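Local coordinates for putative PLP-dependent aminotransferase (Bacillus cereus ATCC 10987, PDB 3JU7), which probably acts as a pyridoxal phosphate-dependent aminotransferase of the DegT/DnrJ/EryC1 family, and is seen with bound calcium, at residues P36-F41 / C233-Y238; S85-A90 / P321-Q326. All coordinates share one frame; numbering follows the deposited sequence.

Contact 1: P36-F41 / C233-Y238; sequences PINQRF and CKMSEY. With ACT (acetate ion), chain F.
Glu237 meets Ile37 and Asn38 at the start of helix 36-48, where one carboxylate accepts two main-chain N-H groups of the first helical turn; this contact belongs to a chain that is probably of aminotransferase fold type I. Along 233-238, Lys234 comes first and turns away from the helix: its NZ donates to acetate OXT at 2.8 Å, is also hydrogen-bonded to the OD1 atoms of Asn33 and Asn232, and forms a salt bridge with Glu197 of the second subunit. Met235, modelled as selenomethionine, points back toward the helix. CG anti to the backbone N (chi1 171°) and a straight continuation at chi2 carry SE to the edge of the Phe41 ring, 4.3 Å from CE2, an edge-on Met-aromatic contact. The same SE lies 3.9 Å from Asn38 OD1, an oxygen that is hydrogen-bonded to Thr58. Ser236 is the N-cap of helix 237-248, its OG taking the N-H of Ala239. Glu237 then folds back at chi2 (-67°), which brings its carboxylate to the N-terminal end of helix 36-48. OE2 accepts from Ile37 N through its syn lone pair at 3.0 Å, and OE1 takes Asn38 N at 2.9 Å, also on the syn side but 23° out of the carboxylate plane. Both oxygens of this buried carboxylate are thus held at a helix N terminus, whose dipole would be expected to favour the ionised form. Pro36, with no N-H to give, contributes CD at 3.2 Å from OE2. Ile37 flanks the acid, its CG2 methyl 3.7 Å from the carbonyl oxygen of Glu237.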
loop_
_atom_site.group_PDB
_atom_site.type_symbol
_atom_site.label_atom_id
_atom_site.label_comp_id
_atom_site.label_asym_id
_atom_site.label_seq_id
_atom_site.Cartn_x
_atom_site.Cartn_y
_atom_site.Cartn_z
ATOM N N PRO A 36 -10.242 -13.587 -8.713
ATOM C CA PRO A 36 -11.609 -13.585 -9.245
ATOM C C PRO A 36 -12.610 -12.779 -8.406
ATOM O O PRO A 36 -13.567 -12.284 -8.951
ATOM C CB PRO A 36 -12.016 -15.074 -9.233
ATOM C CG PRO A 36 -10.876 -15.820 -8.757
ATOM C CD PRO A 36 -9.755 -14.925 -8.367
ATOM N N ILE A 37 -12.399 -12.686 -7.094
ATOM C CA ILE A 37 -13.310 -11.956 -6.199
ATOM C C ILE A 37 -13.071 -10.478 -6.424
ATOM O O ILE A 37 -14.022 -9.698 -6.559
ATOM C CB ILE A 37 -13.123 -12.409 -4.720
ATOM C CG1 ILE A 37 -13.654 -13.837 -4.586
ATOM C CG2 ILE A 37 -13.836 -11.478 -3.701
ATOM C CD1 ILE A 37 -12.982 -14.555 -3.519
ATOM N N ASN A 38 -11.809 -10.092 -6.549
ATOM C CA ASN A 38 -11.509 -8.709 -6.939
ATOM C C ASN A 38 -12.106 -8.355 -8.302
ATOM O O ASN A 38 -12.729 -7.311 -8.473
ATOM C CB ASN A 38 -10.027 -8.484 -6.953
ATOM C CG ASN A 38 -9.659 -7.013 -7.033
ATOM O OD1 ASN A 38 -9.602 -6.301 -6.015
ATOM N ND2 ASN A 38 -9.375 -6.556 -8.237
ATOM N N GLN A 39 -11.956 -9.224 -9.285
ATOM C CA GLN A 39 -12.578 -8.944 -10.581
ATOM C C GLN A 39 -14.090 -8.827 -10.411
ATOM O O GLN A 39 -14.710 -7.967 -11.038
ATOM C CB GLN A 39 -12.314 -10.017 -11.619
ATOM C CG GLN A 39 -10.861 -10.229 -12.035
ATOM C CD GLN A 39 -10.682 -11.528 -12.813
ATOM O OE1 GLN A 39 -11.470 -11.830 -13.744
ATOM N NE2 GLN A 39 -9.664 -12.313 -12.444
ATOM N N ARG A 40 -14.685 -9.703 -9.595
ATOM C CA ARG A 40 -16.151 -9.689 -9.420
ATOM C C ARG A 40 -16.562 -8.371 -8.800
ATOM O O ARG A 40 -17.514 -7.747 -9.230
ATOM C CB ARG A 40 -16.638 -10.849 -8.546
ATOM C CG ARG A 40 -18.168 -10.977 -8.462
ATOM C CD ARG A 40 -18.629 -12.063 -7.468
ATOM N NE ARG A 40 -17.971 -13.311 -7.796
ATOM C CZ ARG A 40 -17.742 -14.318 -6.971
ATOM N NH1 ARG A 40 -18.150 -14.288 -5.712
ATOM N NH2 ARG A 40 -17.114 -15.381 -7.435
ATOM N N PHE A 41 -15.792 -7.922 -7.821
ATOM C CA PHE A 41 -16.063 -6.677 -7.128
ATOM C C PHE A 41 -16.061 -5.497 -8.118
ATOM O O PHE A 41 -16.979 -4.667 -8.112
ATOM C CB PHE A 41 -15.014 -6.500 -6.013
ATOM C CG PHE A 41 -15.176 -5.252 -5.172
ATOM C CD1 PHE A 41 -16.444 -4.730 -4.857
ATOM C CD2 PHE A 41 -14.051 -4.638 -4.627
ATOM C CE1 PHE A 41 -16.572 -3.589 -4.042
ATOM C CE2 PHE A 41 -14.166 -3.510 -3.818
ATOM C CZ PHE A 41 -15.423 -2.976 -3.523
ATOM N N CYS A 233 0.422 -2.016 -5.021
ATOM C CA CYS A 233 -0.776 -1.462 -4.389
ATOM C C CYS A 233 -1.966 -2.360 -4.663
ATOM O O CYS A 233 -3.086 -1.890 -4.729
ATOM C CB CYS A 233 -1.046 -0.035 -4.865
ATOM S SG CYS A 233 -1.577 0.079 -6.633
ATOM N N LYS A 234 -1.694 -3.665 -4.779
ATOM C CA LYS A 234 -2.719 -4.682 -4.967
ATOM C C LYS A 234 -3.559 -4.872 -3.701
ATOM O O LYS A 234 -3.041 -4.961 -2.601
ATOM C CB LYS A 234 -2.092 -6.032 -5.392
ATOM C CG LYS A 234 -1.286 -5.926 -6.690
ATOM C CD LYS A 234 -0.520 -7.148 -7.077
ATOM C CE LYS A 234 0.829 -7.296 -6.412
ATOM N NZ LYS A 234 0.785 -7.732 -5.049
HETATM N N MSE A 235 -4.855 -4.965 -3.937
HETATM C CA MSE A 235 -5.840 -5.307 -2.933
HETATM C C MSE A 235 -6.021 -6.833 -2.876
HETATM O O MSE A 235 -6.242 -7.497 -3.901
HETATM C CB MSE A 235 -7.185 -4.635 -3.267
HETATM C CG MSE A 235 -8.342 -5.096 -2.390
HETATM SE SE MSE A 235 -10.073 -4.329 -2.727
HETATM C CE MSE A 235 -9.621 -2.598 -2.040
ATOM N N SER A 236 -5.958 -7.378 -1.663
ATOM C CA SER A 236 -6.207 -8.804 -1.474
ATOM C C SER A 236 -7.633 -9.260 -1.863
ATOM O O SER A 236 -8.578 -8.463 -1.971
ATOM C CB SER A 236 -5.863 -9.258 -0.038
ATOM O OG SER A 236 -6.846 -8.899 0.899
ATOM N N GLU A 237 -7.765 -10.561 -2.075
ATOM C CA GLU A 237 -9.096 -11.192 -2.274
ATOM C C GLU A 237 -9.993 -11.014 -1.032
ATOM O O GLU A 237 -11.192 -10.865 -1.120
ATOM C CB GLU A 237 -8.889 -12.661 -2.536
ATOM C CG GLU A 237 -8.355 -12.992 -3.938
ATOM C CD GLU A 237 -9.378 -12.665 -5.042
ATOM O OE1 GLU A 237 -9.498 -11.489 -5.472
ATOM O OE2 GLU A 237 -10.051 -13.594 -5.475
ATOM N N TYR A 238 -9.363 -10.961 0.140
ATOM C CA TYR A 238 -10.083 -10.816 1.368
ATOM C C TYR A 238 -10.749 -9.433 1.479
ATOM O O TYR A 238 -11.939 -9.332 1.797
ATOM C CB TYR A 238 -9.125 -11.047 2.520
ATOM C CG TYR A 238 -8.527 -12.450 2.606
ATOM C CD1 TYR A 238 -9.314 -13.540 2.988
ATOM C CD2 TYR A 238 -7.157 -12.684 2.370
ATOM C CE1 TYR A 238 -8.776 -14.802 3.109
ATOM C CE2 TYR A 238 -6.627 -13.952 2.501
ATOM C CZ TYR A 238 -7.442 -15.007 2.870
ATOM O OH TYR A 238 -6.954 -16.283 2.994
HETATM C C ACT F . 3.668 -9.744 -5.213
HETATM O O ACT F . 2.917 -9.972 -6.222
HETATM O OXT ACT F . 3.338 -8.800 -4.457
HETATM C CH3 ACT F . 4.872 -10.577 -4.888
#

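Contact 2: S85-A90 / P321-Q326; sequences SFTFPA and PSCHQQ
Ser85 and His324 are joined twice where the loop after strand 80-84, bent into an inverse gamma turn centred on Phe86, meets the short 3-10 turn 323-325. Both oxygens of Ser85 serve the contact. Its carbonyl O accepts from Cys323 N at 3.1 Å, with the donor lying above the carbonyl plane, and also takes the weak Thr87 N-H bond that closes the gamma turn. Ser85 OG, anti to the backbone N (chi1 172°), accepts from His324 N at 2.8 Å. That hydroxyl also forms a hydrogen bond with His324 ND1, met at the ring edge and in the ring plane, at a short 2.5 Å. Ring and backbone of the histidine thereby close on one oxygen, while NE2 has a weak bond to Asn341 and Gln325 CG lies over one ring face, offset toward its rim. Cys323 packs against the first loop: SG lies 3.2 Å from Thr87 O and touches the CG2 methyl of Thr87. Thr87 OG1 itself is bonded to Thr91. Ser322 OG bonds to Phe319 O and sits at the edge of the Phe86 ring, which stacks edge-to-face with Phe319. Two side-chain bonds lie within 321-326: Ser322 N gives its hydrogen to Gln325 OE1 at 2.8 Å, and Gln326 NE2 donates to Pro321 O, which lies close to its amide plane. The other end of that amide, Gln326 OE1, accepts the N-H of Cys226 of the second subunit, placing this buried join beside the dimer interface. The Pro89 side chain crosses that of Gln326 at about a right angle, its CG 3.5 Å from Gln326 OE1.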
loop_
_atom_site.group_PDB
_atom_site.type_symbol
_atom_site.label_atom_id
_atom_site.label_comp_id
_atom_site.label_asym_id
_atom_site.label_seq_id
_atom_site.Cartn_x
_atom_site.Cartn_y
_atom_site.Cartn_z
ATOM N N SER A 85 -5.138 23.632 -0.514
ATOM C CA SER A 85 -4.545 23.405 0.806
ATOM C C SER A 85 -5.593 22.733 1.697
ATOM O O SER A 85 -5.285 21.857 2.533
ATOM C CB SER A 85 -4.125 24.738 1.435
ATOM O OG SER A 85 -3.722 24.578 2.781
ATOM N N PHE A 86 -6.846 23.118 1.488
ATOM C CA PHE A 86 -7.947 22.608 2.299
ATOM C C PHE A 86 -8.290 21.190 1.844
ATOM O O PHE A 86 -9.246 20.966 1.106
ATOM C CB PHE A 86 -9.140 23.563 2.203
ATOM C CG PHE A 86 -10.254 23.267 3.173
ATOM C CD1 PHE A 86 -10.185 23.710 4.485
ATOM C CD2 PHE A 86 -11.399 22.593 2.757
ATOM C CE1 PHE A 86 -11.216 23.462 5.385
ATOM C CE2 PHE A 86 -12.459 22.351 3.651
ATOM C CZ PHE A 86 -12.356 22.782 4.974
ATOM N N THR A 87 -7.474 20.240 2.282
ATOM C CA THR A 87 -7.648 18.828 1.933
ATOM C C THR A 87 -6.938 17.993 3.000
ATOM O O THR A 87 -6.270 18.534 3.866
ATOM C CB THR A 87 -7.085 18.499 0.519
ATOM O OG1 THR A 87 -7.422 17.151 0.154
ATOM C CG2 THR A 87 -5.540 18.690 0.487
ATOM N N PHE A 88 -7.108 16.675 2.947
ATOM C CA PHE A 88 -6.436 15.774 3.861
ATOM C C PHE A 88 -4.963 15.661 3.401
ATOM O O PHE A 88 -4.681 15.778 2.224
ATOM C CB PHE A 88 -7.128 14.429 3.850
ATOM C CG PHE A 88 -6.606 13.446 4.889
ATOM C CD1 PHE A 88 -6.822 13.670 6.235
ATOM C CD2 PHE A 88 -6.022 12.251 4.506
ATOM C CE1 PHE A 88 -6.367 12.792 7.181
ATOM C CE2 PHE A 88 -5.589 11.365 5.453
ATOM C CZ PHE A 88 -5.765 11.644 6.806
ATOM N N PRO A 89 -4.017 15.467 4.341
ATOM C CA PRO A 89 -2.606 15.460 3.907
ATOM C C PRO A 89 -2.186 14.368 2.918
ATOM O O PRO A 89 -1.159 14.521 2.283
ATOM C CB PRO A 89 -1.842 15.364 5.228
ATOM C CG PRO A 89 -2.714 16.106 6.215
ATOM C CD PRO A 89 -4.132 15.699 5.796
ATOM N N ALA A 90 -2.962 13.300 2.785
ATOM C CA ALA A 90 -2.703 12.299 1.764
ATOM C C ALA A 90 -2.496 12.941 0.364
ATOM O O ALA A 90 -1.637 12.458 -0.432
ATOM C CB ALA A 90 -3.848 11.234 1.746
ATOM N N PRO A 321 -5.308 22.681 11.413
ATOM C CA PRO A 321 -4.628 23.375 10.318
ATOM C C PRO A 321 -4.897 22.787 8.951
ATOM O O PRO A 321 -5.012 21.566 8.805
ATOM C CB PRO A 321 -3.148 23.169 10.655
ATOM C CG PRO A 321 -3.125 21.886 11.470
ATOM C CD PRO A 321 -4.322 22.084 12.340
ATOM N N SER A 322 -4.995 23.662 7.954
ATOM C CA SER A 322 -5.005 23.213 6.583
ATOM C C SER A 322 -3.596 22.770 6.216
ATOM O O SER A 322 -2.639 23.064 6.963
ATOM C CB SER A 322 -5.462 24.329 5.651
ATOM O OG SER A 322 -6.792 24.108 5.254
ATOM N N CYS A 323 -3.452 22.125 5.052
ATOM C CA CYS A 323 -2.156 21.567 4.652
ATOM C C CYS A 323 -1.079 22.629 4.682
ATOM O O CYS A 323 -0.025 22.382 5.225
ATOM C CB CYS A 323 -2.194 20.868 3.278
ATOM S SG CYS A 323 -3.170 19.335 3.324
ATOM N N HIS A 324 -1.353 23.802 4.108
ATOM C CA HIS A 324 -0.352 24.845 4.000
ATOM C C HIS A 324 0.073 25.327 5.372
ATOM O O HIS A 324 1.131 25.928 5.504
ATOM C CB HIS A 324 -0.845 26.028 3.128
ATOM C CG HIS A 324 -1.786 26.988 3.815
ATOM N ND1 HIS A 324 -3.139 26.750 3.940
ATOM C CD2 HIS A 324 -1.582 28.231 4.316
ATOM C CE1 HIS A 324 -3.721 27.782 4.523
ATOM N NE2 HIS A 324 -2.791 28.686 4.787
ATOM N N GLN A 325 -0.758 25.068 6.385
ATOM C CA GLN A 325 -0.459 25.445 7.782
ATOM C C GLN A 325 0.275 24.343 8.579
ATOM O O GLN A 325 0.801 24.597 9.655
ATOM C CB GLN A 325 -1.765 25.836 8.500
ATOM C CG GLN A 325 -2.510 26.973 7.778
ATOM C CD GLN A 325 -3.879 27.231 8.331
ATOM O OE1 GLN A 325 -4.581 26.296 8.735
ATOM N NE2 GLN A 325 -4.287 28.520 8.355
ATOM N N GLN A 326 0.295 23.126 8.053
ATOM C CA GLN A 326 0.968 22.006 8.719
ATOM C C GLN A 326 2.444 22.005 8.422
ATOM O O GLN A 326 2.880 22.403 7.328
ATOM C CB GLN A 326 0.363 20.667 8.307
ATOM C CG GLN A 326 -1.017 20.562 8.807
ATOM C CD GLN A 326 -1.701 19.280 8.481
ATOM O OE1 GLN A 326 -1.108 18.210 8.477
ATOM N NE2 GLN A 326 -2.980 19.382 8.233
#

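After helix 19-28 the chain enters helix 36-48, runs on through strand 80-84 to the loop 85-90, reaches 233-238 and finally 321-326, so the two contacts cross rather than nest. Contact 1 closes a loop of 191 intervening residues when the start of helix 237-248 returns to helix 36-48. Contact 2 opens inside that loop and closes only after it, joining the turn that precedes helix 338-346 to the loop between strand 80-84 and helix 90-97. They lie on opposite sides of the chain's centre, their own centres about 31 Å apart, without touching. Both border the second subunit, so each tie lies next to the dimer interface.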